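Local coordinates for nucleoprotein (Schmallenberg virus, PDB 4JNG) that encapsidates the viral genomic RNA, protecting it from nucleases and forming the helical nucleocapsid that serves as template for transcription and replication, at residues G29-Q34 with K70-N75; Q33-G38 with G98-W103; F43-K48 with Q121-L126. All blocks are in the same frame, centred on the assembly; numbering follows the deposited sequence.

Interaction 1: residues G29-Q34 with K70-N75; sequences GKYGQQ and KFTVVN
With chi1 of -62° in both residues, Tyr31 and Phe71 each place CG anti to the carbonyl carbon, and their rings meet between helix 20-31 and strand 69-74. That strand pairs with 61-66 in a two-stranded antiparallel hairpin, and the helix packs beside it. The rings cross obliquely, with planes at 34° and centroids 4.5 Å apart. Phe71 CD2 lies over the centre of the Tyr31 ring, 3.5 Å above its plane. On the opposite face lies the aliphatic part of Lys30, whose CG sits toward the rim, so the phenol is flanked on both faces.

At the ring edge, near its plane, Tyr31 CE1 approaches Lys70 O at 3.3 Å. The hydroxyl reaches two residues further along the strand, to Thr72, and accepts a nearly straight hydrogen bond from its amide, Thr72 N to Tyr31 OH 3.1 Å at an N-H...O angle of 166°. Lys30 NZ is a second donor to this same oxygen, at 2.8 Å. Two N-H groups therefore grip Tyr31 OH, and the ammonium would be expected to polarise the phenol further. Thr72 turns its own hydroxyl to Asp63 on the partner strand, while the backbone of Phe71 pairs with Leu64, so the tyrosine meets a strand already bonded into its hairpin. Tyr31 and Phe71 both touch Ile91, and Tyr31 also meets the ring of Phe27.

The exposed side of the contact is bridged by solvent. Gln34 is linked to Lys70 through ordered waters: water 2 donates both to Gln34 OE1, at 2.9 Å, and to Lys70 O, at 3.0 Å, while water 3 accepts from Lys70 N at 2.7 Å and only weakly from Gln34 NE2.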
loop_
_atom_site.group_PDB
_atom_site.type_symbol
_atom_site.label_atom_id
_atom_site.label_comp_id
_atom_site.label_asym_id
_atom_site.label_seq_id
_atom_site.Cartn_x
_atom_site.Cartn_y
_atom_site.Cartn_z
ATOM N N GLY B 29 6.318 -36.087 19.385
ATOM C CA GLY B 29 7.550 -36.540 20.026
ATOM C C GLY B 29 8.247 -35.467 20.848
ATOM O O GLY B 29 8.660 -35.721 21.986
ATOM N N LYS B 30 8.363 -34.262 20.293
ATOM C CA LYS B 30 9.074 -33.179 20.977
ATOM C C LYS B 30 8.257 -32.484 22.060
ATOM O O LYS B 30 8.802 -32.151 23.102
ATOM C CB LYS B 30 9.548 -32.126 19.977
ATOM C CG LYS B 30 10.549 -31.119 20.539
ATOM C CD LYS B 30 11.295 -30.410 19.403
ATOM C CE LYS B 30 12.471 -29.585 19.912
ATOM N NZ LYS B 30 12.109 -28.161 20.183
ATOM N N TYR B 31 6.980 -32.210 21.787
ATOM C CA TYR B 31 6.167 -31.350 22.655
ATOM C C TYR B 31 4.964 -32.033 23.285
ATOM O O TYR B 31 4.295 -31.435 24.125
ATOM C CB TYR B 31 5.650 -30.144 21.862
ATOM C CG TYR B 31 6.736 -29.251 21.326
ATOM C CD1 TYR B 31 7.378 -28.343 22.150
ATOM C CD2 TYR B 31 7.110 -29.296 19.977
ATOM C CE1 TYR B 31 8.374 -27.519 21.667
ATOM C CE2 TYR B 31 8.105 -28.471 19.483
ATOM C CZ TYR B 31 8.735 -27.584 20.336
ATOM O OH TYR B 31 9.731 -26.752 19.876
ATOM N N GLY B 32 4.680 -33.264 22.873
ATOM C CA GLY B 32 3.420 -33.925 23.213
ATOM C C GLY B 32 3.117 -34.004 24.696
ATOM O O GLY B 32 1.973 -33.807 25.102
ATOM N N GLN B 33 4.135 -34.274 25.508
ATOM C CA GLN B 33 3.933 -34.394 26.955
ATOM C C GLN B 33 3.601 -33.051 27.590
ATOM O O GLN B 33 3.110 -33.016 28.711
ATOM C CB GLN B 33 5.163 -35.000 27.640
ATOM C CG GLN B 33 5.479 -36.422 27.199
ATOM C CD GLN B 33 4.377 -37.399 27.553
ATOM O OE1 GLN B 33 3.468 -37.641 26.757
ATOM N NE2 GLN B 33 4.438 -37.952 28.758
ATOM N N GLN B 34 3.864 -31.954 26.880
ATOM C CA GLN B 34 3.615 -30.621 27.421
ATOM C C GLN B 34 2.287 -30.010 26.990
ATOM O O GLN B 34 1.913 -28.940 27.475
ATOM C CB GLN B 34 4.740 -29.668 27.033
ATOM C CG GLN B 34 6.126 -30.122 27.451
ATOM C CD GLN B 34 7.218 -29.149 27.047
ATOM O OE1 GLN B 34 8.180 -29.530 26.380
ATOM N NE2 GLN B 34 7.075 -27.886 27.436
ATOM N N LYS B 70 7.144 -23.492 25.586
ATOM C CA LYS B 70 8.040 -22.822 24.631
ATOM C C LYS B 70 8.306 -23.647 23.371
ATOM O O LYS B 70 8.788 -24.771 23.463
ATOM C CB LYS B 70 9.396 -22.510 25.276
ATOM C CG LYS B 70 10.309 -21.715 24.337
ATOM C CD LYS B 70 11.740 -21.632 24.835
ATOM C CE LYS B 70 12.057 -20.267 25.421
ATOM N NZ LYS B 70 13.201 -20.339 26.369
ATOM N N PHE B 71 8.052 -23.049 22.210
ATOM C CA PHE B 71 8.229 -23.698 20.908
ATOM C C PHE B 71 9.292 -22.982 20.084
ATOM O O PHE B 71 9.301 -21.757 20.021
ATOM C CB PHE B 71 6.927 -23.647 20.120
ATOM C CG PHE B 71 5.796 -24.372 20.772
ATOM C CD1 PHE B 71 5.032 -23.755 21.753
ATOM C CD2 PHE B 71 5.481 -25.670 20.392
ATOM C CE1 PHE B 71 3.989 -24.429 22.366
ATOM C CE2 PHE B 71 4.439 -26.349 21.000
ATOM C CZ PHE B 71 3.691 -25.727 21.986
ATOM N N THR B 72 10.170 -23.747 19.441
ATOM C CA THR B 72 11.113 -23.186 18.484
ATOM C C THR B 72 10.447 -23.160 17.116
ATOM O O THR B 72 10.099 -24.206 16.563
ATOM C CB THR B 72 12.426 -23.979 18.432
ATOM O OG1 THR B 72 13.110 -23.812 19.678
ATOM C CG2 THR B 72 13.334 -23.466 17.311
ATOM N N VAL B 73 10.278 -21.953 16.586
ATOM C CA VAL B 73 9.522 -21.720 15.363
ATOM C C VAL B 73 10.462 -21.173 14.270
ATOM O O VAL B 73 11.266 -20.278 14.523
ATOM C CB VAL B 73 8.379 -20.714 15.648
ATOM C CG1 VAL B 73 7.508 -20.498 14.419
ATOM C CG2 VAL B 73 7.524 -21.186 16.834
ATOM N N VAL B 74 10.358 -21.723 13.063
ATOM C CA VAL B 74 11.038 -21.169 11.887
ATOM C C VAL B 74 10.245 -19.963 11.373
ATOM O O VAL B 74 9.048 -20.061 11.111
ATOM C CB VAL B 74 11.216 -22.227 10.781
ATOM C CG1 VAL B 74 11.732 -21.609 9.486
ATOM C CG2 VAL B 74 12.188 -23.293 11.257
ATOM N N ASN B 75 10.930 -18.829 11.265
ATOM C CA ASN B 75 10.316 -17.568 10.892
ATOM C C ASN B 75 10.580 -17.266 9.414
ATOM O O ASN B 75 11.649 -16.761 9.068
ATOM C CB ASN B 75 10.866 -16.445 11.775
ATOM C CG ASN B 75 10.338 -15.070 11.388
ATOM O OD1 ASN B 75 9.449 -14.935 10.532
ATOM N ND2 ASN B 75 10.890 -14.033 12.023
HETATM O O HOH W 1 11.605 -26.083 22.086
HETATM O O HOH W 2 9.059 -26.936 25.471
HETATM O O HOH W 3 8.392 -24.820 27.562
#

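Interaction 2: residues Q33-G38 with G98-W103; sequences QQLNFG and GYLARW
The loop connecting helix 20-31 to helix 37-45 runs across helix 93-110, and Leu35 in this loop lies on the indole of Trp103. A CH-pi contact anchors it: Leu35 CB stands 3.8 Å from the centroid of the six-membered ring, 19° off the ring normal. Farther out, Leu35 CD1 comes within 4.0 Å of Trp103 CG in the five-membered ring, so the leucine spans both rings. Its other methyl, CD2, turns to the preceding turn of the same helix and meets Leu100 CD2 at 3.6 Å.

Trp103 points its CB toward the loop and carries CG anti to its backbone N (chi1 173°). The far corner of the indole meets backbone, with Trp103 CH2 3.5 Å from Asn36 CA. Next comes Phe37: Trp103 CZ3 lies at the edge of the Phe37 ring, 3.7 Å from Phe37 CD1, and the two rings are oblique to each other, with planes at 69°. The whole contact is apolar. The polar group of Asn36 serves the chain's own course instead, as the N-cap of helix 37-45: OD1 accepts a hydrogen bond from Val39 N and a weak one from Gly38 N.

Helix 20-31 also borders this contact, with Phe27 on Leu100 and both Tyr24 and Ile28 on Trp103. Phe37 is covered by helix 112-121, through Glu117, Ala118 and Gln121, and Leu35 touches Phe71 of strand 69-74.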
loop_
_atom_site.group_PDB
_atom_site.type_symbol
_atom_site.label_atom_id
_atom_site.label_comp_id
_atom_site.label_asym_id
_atom_site.label_seq_id
_atom_site.Cartn_x
_atom_site.Cartn_y
_atom_site.Cartn_z
ATOM N N GLN B 33 4.135 -34.274 25.508
ATOM C CA GLN B 33 3.933 -34.394 26.955
ATOM C C GLN B 33 3.601 -33.051 27.590
ATOM O O GLN B 33 3.110 -33.016 28.711
ATOM C CB GLN B 33 5.163 -35.000 27.640
ATOM C CG GLN B 33 5.479 -36.422 27.199
ATOM C CD GLN B 33 4.377 -37.399 27.553
ATOM O OE1 GLN B 33 3.468 -37.641 26.757
ATOM N NE2 GLN B 33 4.438 -37.952 28.758
ATOM N N GLN B 34 3.864 -31.954 26.880
ATOM C CA GLN B 34 3.615 -30.621 27.421
ATOM C C GLN B 34 2.287 -30.010 26.990
ATOM O O GLN B 34 1.913 -28.940 27.475
ATOM C CB GLN B 34 4.740 -29.668 27.033
ATOM C CG GLN B 34 6.126 -30.122 27.451
ATOM C CD GLN B 34 7.218 -29.149 27.047
ATOM O OE1 GLN B 34 8.180 -29.530 26.380
ATOM N NE2 GLN B 34 7.075 -27.886 27.436
ATOM N N LEU B 35 1.573 -30.657 26.071
ATOM C CA LEU B 35 0.362 -30.053 25.522
ATOM C C LEU B 35 -0.854 -30.265 26.415
ATOM O O LEU B 35 -1.016 -31.313 27.031
ATOM C CB LEU B 35 0.069 -30.606 24.137
ATOM C CG LEU B 35 1.118 -30.278 23.087
ATOM C CD1 LEU B 35 0.814 -31.079 21.842
ATOM C CD2 LEU B 35 1.156 -28.784 22.802
ATOM N N ASN B 36 -1.693 -29.241 26.477
ATOM C CA ASN B 36 -3.029 -29.348 27.045
ATOM C C ASN B 36 -3.905 -28.330 26.331
ATOM O O ASN B 36 -3.396 -27.512 25.577
ATOM C CB ASN B 36 -3.017 -29.105 28.557
ATOM C CG ASN B 36 -2.456 -27.750 28.930
ATOM O OD1 ASN B 36 -3.087 -26.718 28.709
ATOM N ND2 ASN B 36 -1.264 -27.747 29.511
ATOM N N PHE B 37 -5.206 -28.363 26.591
ATOM C CA PHE B 37 -6.147 -27.493 25.895
ATOM C C PHE B 37 -5.973 -26.007 26.205
ATOM O O PHE B 37 -6.379 -25.167 25.408
ATOM C CB PHE B 37 -7.593 -27.915 26.182
ATOM C CG PHE B 37 -7.956 -29.287 25.668
ATOM C CD1 PHE B 37 -7.212 -29.920 24.683
ATOM C CD2 PHE B 37 -9.082 -29.931 26.156
ATOM C CE1 PHE B 37 -7.568 -31.170 24.214
ATOM C CE2 PHE B 37 -9.439 -31.183 25.687
ATOM C CZ PHE B 37 -8.685 -31.802 24.716
ATOM N N GLY B 38 -5.392 -25.678 27.356
ATOM C CA GLY B 38 -5.074 -24.283 27.683
ATOM C C GLY B 38 -3.976 -23.755 26.777
ATOM O O GLY B 38 -4.007 -22.602 26.335
ATOM N N GLY B 98 -1.614 -26.468 12.308
ATOM C CA GLY B 98 -2.171 -27.715 11.788
ATOM C C GLY B 98 -1.916 -28.891 12.725
ATOM O O GLY B 98 -2.817 -29.693 13.000
ATOM N N TYR B 99 -0.692 -28.995 13.227
ATOM C CA TYR B 99 -0.373 -30.071 14.162
ATOM C C TYR B 99 -1.262 -29.993 15.410
ATOM O O TYR B 99 -1.852 -30.994 15.785
ATOM C CB TYR B 99 1.105 -30.068 14.557
ATOM C CG TYR B 99 2.082 -30.328 13.428
ATOM C CD1 TYR B 99 1.682 -30.929 12.223
ATOM C CD2 TYR B 99 3.422 -29.990 13.570
ATOM C CE1 TYR B 99 2.595 -31.166 11.206
ATOM C CE2 TYR B 99 4.337 -30.227 12.554
ATOM C CZ TYR B 99 3.920 -30.816 11.381
ATOM O OH TYR B 99 4.844 -31.048 10.392
ATOM N N LEU B 100 -1.394 -28.801 15.994
ATOM C CA LEU B 100 -2.188 -28.610 17.225
ATOM C C LEU B 100 -3.666 -28.915 17.011
ATOM O O LEU B 100 -4.299 -29.542 17.858
ATOM C CB LEU B 100 -2.021 -27.201 17.808
ATOM C CG LEU B 100 -0.721 -26.870 18.545
ATOM C CD1 LEU B 100 -0.659 -25.376 18.832
ATOM C CD2 LEU B 100 -0.561 -27.651 19.852
ATOM N N ALA B 101 -4.212 -28.472 15.884
ATOM C CA ALA B 101 -5.584 -28.825 15.498
ATOM C C ALA B 101 -5.757 -30.341 15.400
ATOM O O ALA B 101 -6.735 -30.893 15.898
ATOM C CB ALA B 101 -5.959 -28.168 14.178
ATOM N N ARG B 102 -4.796 -30.997 14.763
ATOM C CA ARG B 102 -4.794 -32.439 14.625
ATOM C C ARG B 102 -4.669 -33.131 15.987
ATOM O O ARG B 102 -5.290 -34.164 16.217
ATOM C CB ARG B 102 -3.653 -32.866 13.699
ATOM C CG ARG B 102 -3.335 -34.349 13.685
ATOM C CD ARG B 102 -4.388 -35.171 12.980
ATOM N NE ARG B 102 -3.748 -35.957 11.932
ATOM C CZ ARG B 102 -3.131 -37.121 12.112
ATOM N NH1 ARG B 102 -3.067 -37.708 13.306
ATOM N NH2 ARG B 102 -2.573 -37.709 11.076
ATOM N N TRP B 103 -3.852 -32.569 16.872
ATOM C CA TRP B 103 -3.704 -33.110 18.219
ATOM C C TRP B 103 -5.035 -33.041 18.974
ATOM O O TRP B 103 -5.433 -34.017 19.600
ATOM C CB TRP B 103 -2.596 -32.389 18.984
ATOM C CG TRP B 103 -2.518 -32.782 20.423
ATOM C CD1 TRP B 103 -1.978 -33.924 20.931
ATOM C CD2 TRP B 103 -3.014 -32.043 21.537
ATOM N NE1 TRP B 103 -2.098 -33.942 22.300
ATOM C CE2 TRP B 103 -2.738 -32.800 22.700
ATOM C CE3 TRP B 103 -3.672 -30.817 21.670
ATOM C CZ2 TRP B 103 -3.090 -32.366 23.977
ATOM C CZ3 TRP B 103 -4.020 -30.383 22.936
ATOM C CH2 TRP B 103 -3.734 -31.161 24.077
#

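Interaction 3: residues F43-K48 with Q121-L126; sequences FFLNQK and QIVMPL. With nucleotides of chain A.
Met124 points its CB away from segment 43-48 yet doubles back, bent at chi2 (65°) and chi3 (49°), until its terminal methyl sits squarely on the Phe44 ring. CE is 3.7 Å from the Phe44 centroid and only 10° off the normal, a CH-pi contact over the ring centre. The sulfur makes a more oblique Met-aromatic contact, SD lying 4.5 Å from the same centroid. The opposite face of the Phe44 ring receives Phe43 CD2, also over its centre, so the ring is held between a neighbour in sequence and a distant methionine.

A second cluster forms around Leu45, whose CD2 packs against Pro125 CG at 3.7 Å and Val123 CB at 4.0 Å. These residues come from the junction of helices 37-45 and 47-56 and from the extended segment that follows helix 112-121, and together they form part of the RNA-binding groove of the orthobunyavirus nucleoprotein. The segment is itself tied down by its backbone: Met124 N bonds to Tyr141 OH and Ile122 O to Trp134 NE1.

The RNA rests on the outer side of the Leu45 cluster. Leu45 CD2 lies 3.3 Å from C4 of U30 of chain A, and Val123 CG1 and Pro125 CB touch the same nucleotide. One step along, the base of U29 of chain A lies between Lys48, an RNA-binding residue, and Leu126: Lys48 CD is 3.4 Å from C5 on one side of the base, and Leu126 CD1 is 3.6 Å from N3 on the other. The other methyl of Leu126, CD2, turns to the base of U28 of chain A.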
loop_
_atom_site.group_PDB
_atom_site.type_symbol
_atom_site.label_atom_id
_atom_site.label_comp_id
_atom_site.label_asym_id
_atom_site.label_seq_id
_atom_site.Cartn_x
_atom_site.Cartn_y
_atom_site.Cartn_z
ATOM N N PHE B 43 -2.598 -20.524 21.907
ATOM C CA PHE B 43 -2.078 -20.491 20.544
ATOM C C PHE B 43 -3.084 -19.879 19.577
ATOM O O PHE B 43 -2.768 -18.901 18.899
ATOM C CB PHE B 43 -1.661 -21.865 20.026
ATOM C CG PHE B 43 -1.178 -21.831 18.611
ATOM C CD1 PHE B 43 0.123 -21.456 18.324
ATOM C CD2 PHE B 43 -2.036 -22.121 17.560
ATOM C CE1 PHE B 43 0.565 -21.386 17.013
ATOM C CE2 PHE B 43 -1.599 -22.056 16.254
ATOM C CZ PHE B 43 -0.291 -21.692 15.976
ATOM N N PHE B 44 -4.290 -20.442 19.528
ATOM C CA PHE B 44 -5.247 -20.079 18.468
ATOM C C PHE B 44 -5.859 -18.689 18.609
ATOM O O PHE B 44 -6.321 -18.130 17.622
ATOM C CB PHE B 44 -6.348 -21.130 18.317
ATOM C CG PHE B 44 -5.876 -22.393 17.667
ATOM C CD1 PHE B 44 -5.547 -22.402 16.314
ATOM C CD2 PHE B 44 -5.756 -23.571 18.393
ATOM C CE1 PHE B 44 -5.102 -23.557 15.706
ATOM C CE2 PHE B 44 -5.306 -24.731 17.785
ATOM C CZ PHE B 44 -4.971 -24.721 16.440
ATOM N N LEU B 45 -5.870 -18.119 19.811
ATOM C CA LEU B 45 -6.296 -16.724 19.945
ATOM C C LEU B 45 -5.168 -15.720 19.661
ATOM O O LEU B 45 -5.441 -14.568 19.323
ATOM C CB LEU B 45 -6.917 -16.472 21.317
ATOM C CG LEU B 45 -8.243 -17.215 21.510
ATOM C CD1 LEU B 45 -8.572 -17.345 22.987
ATOM C CD2 LEU B 45 -9.370 -16.530 20.756
ATOM N N ASN B 46 -3.912 -16.155 19.784
ATOM C CA ASN B 46 -2.760 -15.273 19.600
ATOM C C ASN B 46 -1.968 -15.562 18.328
ATOM O O ASN B 46 -0.820 -15.137 18.189
ATOM C CB ASN B 46 -1.846 -15.364 20.816
ATOM C CG ASN B 46 -2.472 -14.758 22.048
ATOM O OD1 ASN B 46 -3.155 -15.438 22.807
ATOM N ND2 ASN B 46 -2.240 -13.470 22.256
ATOM N N GLN B 47 -2.595 -16.266 17.392
ATOM C CA GLN B 47 -1.897 -16.767 16.231
ATOM C C GLN B 47 -1.663 -15.651 15.211
ATOM O O GLN B 47 -0.595 -15.577 14.613
ATOM C CB GLN B 47 -2.664 -17.924 15.591
ATOM C CG GLN B 47 -1.966 -18.468 14.354
ATOM C CD GLN B 47 -2.717 -19.589 13.676
ATOM O OE1 GLN B 47 -3.896 -19.812 13.930
ATOM N NE2 GLN B 47 -2.033 -20.291 12.777
ATOM N N LYS B 48 -2.665 -14.801 15.015
ATOM C CA LYS B 48 -2.520 -13.609 14.189
ATOM C C LYS B 48 -1.470 -12.662 14.765
ATOM O O LYS B 48 -0.646 -12.108 14.023
ATOM C CB LYS B 48 -3.870 -12.902 14.043
ATOM C CG LYS B 48 -3.824 -11.561 13.319
ATOM C CD LYS B 48 -5.029 -11.377 12.407
ATOM C CE LYS B 48 -5.387 -9.911 12.224
ATOM N NZ LYS B 48 -6.469 -9.739 11.215
ATOM N N GLN B 121 -13.043 -24.826 26.357
ATOM C CA GLN B 121 -11.810 -24.034 26.455
ATOM C C GLN B 121 -11.322 -23.417 25.137
ATOM O O GLN B 121 -10.850 -22.281 25.129
ATOM C CB GLN B 121 -10.681 -24.894 27.006
ATOM C CG GLN B 121 -10.804 -25.262 28.464
ATOM C CD GLN B 121 -9.708 -26.215 28.860
ATOM O OE1 GLN B 121 -9.845 -27.429 28.715
ATOM N NE2 GLN B 121 -8.596 -25.670 29.331
ATOM N N ILE B 122 -11.431 -24.158 24.037
ATOM C CA ILE B 122 -10.774 -23.772 22.772
ATOM C C ILE B 122 -11.671 -23.013 21.794
ATOM O O ILE B 122 -12.789 -23.437 21.480
ATOM C CB ILE B 122 -10.154 -25.003 22.080
ATOM C CG1 ILE B 122 -9.106 -25.628 23.002
ATOM C CG2 ILE B 122 -9.514 -24.627 20.744
ATOM C CD1 ILE B 122 -8.694 -27.022 22.598
ATOM N N VAL B 123 -11.137 -21.899 21.293
ATOM C CA VAL B 123 -11.847 -21.001 20.405
ATOM C C VAL B 123 -11.128 -20.937 19.058
ATOM O O VAL B 123 -9.928 -20.708 19.004
ATOM C CB VAL B 123 -11.929 -19.594 21.026
ATOM C CG1 VAL B 123 -12.815 -18.698 20.191
ATOM C CG2 VAL B 123 -12.478 -19.671 22.449
ATOM N N MET B 124 -11.865 -21.154 17.977
ATOM C CA MET B 124 -11.317 -21.045 16.620
ATOM C C MET B 124 -11.934 -19.810 15.972
ATOM O O MET B 124 -13.000 -19.894 15.360
ATOM C CB MET B 124 -11.630 -22.306 15.808
ATOM C CG MET B 124 -10.891 -22.440 14.475
ATOM S SD MET B 124 -9.092 -22.612 14.589
ATOM C CE MET B 124 -8.940 -23.909 15.819
ATOM N N PRO B 125 -11.277 -18.649 16.124
ATOM C CA PRO B 125 -11.752 -17.458 15.436
ATOM C C PRO B 125 -11.397 -17.532 13.964
ATOM O O PRO B 125 -10.303 -17.154 13.568
ATOM C CB PRO B 125 -10.998 -16.317 16.130
ATOM C CG PRO B 125 -10.136 -16.933 17.165
ATOM C CD PRO B 125 -10.026 -18.384 16.842
ATOM N N LEU B 126 -12.333 -18.033 13.174
ATOM C CA LEU B 126 -12.139 -18.314 11.748
ATOM C C LEU B 126 -13.308 -19.201 11.353
ATOM O O LEU B 126 -13.931 -19.011 10.308
ATOM C CB LEU B 126 -10.810 -19.036 11.471
ATOM C CG LEU B 126 -9.632 -18.175 11.023
ATOM C CD1 LEU B 126 -8.304 -18.695 11.556
ATOM C CD2 LEU B 126 -9.598 -18.093 9.508
ATOM P P U A 29 -10.879 -11.288 9.658
ATOM O OP1 U A 29 -11.999 -10.427 10.116
ATOM O OP2 U A 29 -9.547 -10.684 9.400
ATOM O "O5'" U A 29 -10.672 -12.486 10.686
ATOM C "C5'" U A 29 -11.791 -13.118 11.333
ATOM C "C4'" U A 29 -11.380 -13.595 12.704
ATOM O "O4'" U A 29 -10.291 -14.553 12.567
ATOM C "C3'" U A 29 -10.872 -12.508 13.649
ATOM O "O3'" U A 29 -11.314 -12.750 14.983
ATOM C "C2'" U A 29 -9.358 -12.645 13.528
ATOM O "O2'" U A 29 -8.605 -12.135 14.608
ATOM C "C1'" U A 29 -9.216 -14.159 13.392
ATOM N N1 U A 29 -7.956 -14.610 12.782
ATOM C C2 U A 29 -7.351 -15.738 13.306
ATOM O O2 U A 29 -7.827 -16.380 14.227
ATOM N N3 U A 29 -6.168 -16.091 12.705
ATOM C C4 U A 29 -5.538 -15.448 11.662
ATOM O O4 U A 29 -4.471 -15.889 11.232
ATOM C C5 U A 29 -6.220 -14.286 11.180
ATOM C C6 U A 29 -7.377 -13.916 11.741
ATOM P P U A 30 -12.178 -11.654 15.791
ATOM O OP1 U A 30 -12.669 -10.633 14.831
ATOM O OP2 U A 30 -11.382 -11.235 16.974
ATOM O "O5'" U A 30 -13.439 -12.491 16.290
ATOM C "C5'" U A 30 -13.329 -13.912 16.417
ATOM C "C4'" U A 30 -14.467 -14.510 17.211
ATOM O "O4'" U A 30 -13.933 -15.602 18.014
ATOM C "C3'" U A 30 -15.201 -13.601 18.195
ATOM O "O3'" U A 30 -16.336 -12.978 17.592
ATOM C "C2'" U A 30 -15.651 -14.589 19.265
ATOM O "O2'" U A 30 -16.816 -15.304 18.910
ATOM C "C1'" U A 30 -14.454 -15.534 19.328
ATOM N N1 U A 30 -13.390 -15.076 20.235
ATOM C C2 U A 30 -13.477 -15.454 21.561
ATOM O O2 U A 30 -14.379 -16.151 21.993
ATOM N N3 U A 30 -12.458 -14.998 22.358
ATOM C C4 U A 30 -11.391 -14.212 21.982
ATOM O O4 U A 30 -10.556 -13.880 22.825
ATOM C C5 U A 30 -11.378 -13.852 20.597
ATOM C C6 U A 30 -12.353 -14.286 19.791
ATOM P P U A 28 -7.151 -10.453 5.900
ATOM O OP1 U A 28 -7.857 -9.147 5.909
ATOM O OP2 U A 28 -5.978 -10.651 6.787
ATOM O "O5'" U A 28 -8.236 -11.583 6.196
ATOM C "C5'" U A 28 -9.596 -11.433 5.748
ATOM C "C4'" U A 28 -10.431 -12.617 6.173
ATOM O "O4'" U A 28 -9.918 -13.828 5.569
ATOM C "C3'" U A 28 -10.437 -12.912 7.663
ATOM O "O3'" U A 28 -11.347 -12.053 8.336
ATOM C "C2'" U A 28 -10.817 -14.389 7.709
ATOM O "O2'" U A 28 -12.208 -14.634 7.735
ATOM C "C1'" U A 28 -10.158 -14.927 6.434
ATOM N N1 U A 28 -8.878 -15.603 6.684
ATOM C C2 U A 28 -8.850 -16.981 6.609
ATOM O O2 U A 28 -9.835 -17.651 6.346
ATOM N N3 U A 28 -7.624 -17.549 6.852
ATOM C C4 U A 28 -6.448 -16.895 7.157
ATOM O O4 U A 28 -5.423 -17.550 7.349
ATOM C C5 U A 28 -6.558 -15.470 7.218
ATOM C C6 U A 28 -7.741 -14.888 6.989
#

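Interactions 1 and 2 both depart from the chain around residues 33-34 and meet where Phe71 CZ packs on Leu35 CD2. Interactions 2 and 3 both use helix 37-45 and join where Leu100 CD1 touches Phe43 CG and Phe37 packs on Gln121 and Ile122. The first two are partly buried, and only interaction 1 adds a direct hydrogen bond, with water bridges at its exposed border; interaction 2 relies on apolar and CH-pi contacts. Interaction 3 is buried and lies nearest the centre of the chain. It too is apolar between its segments, but its surface is completed by uridines of the bound RNA, which the other two do not touch.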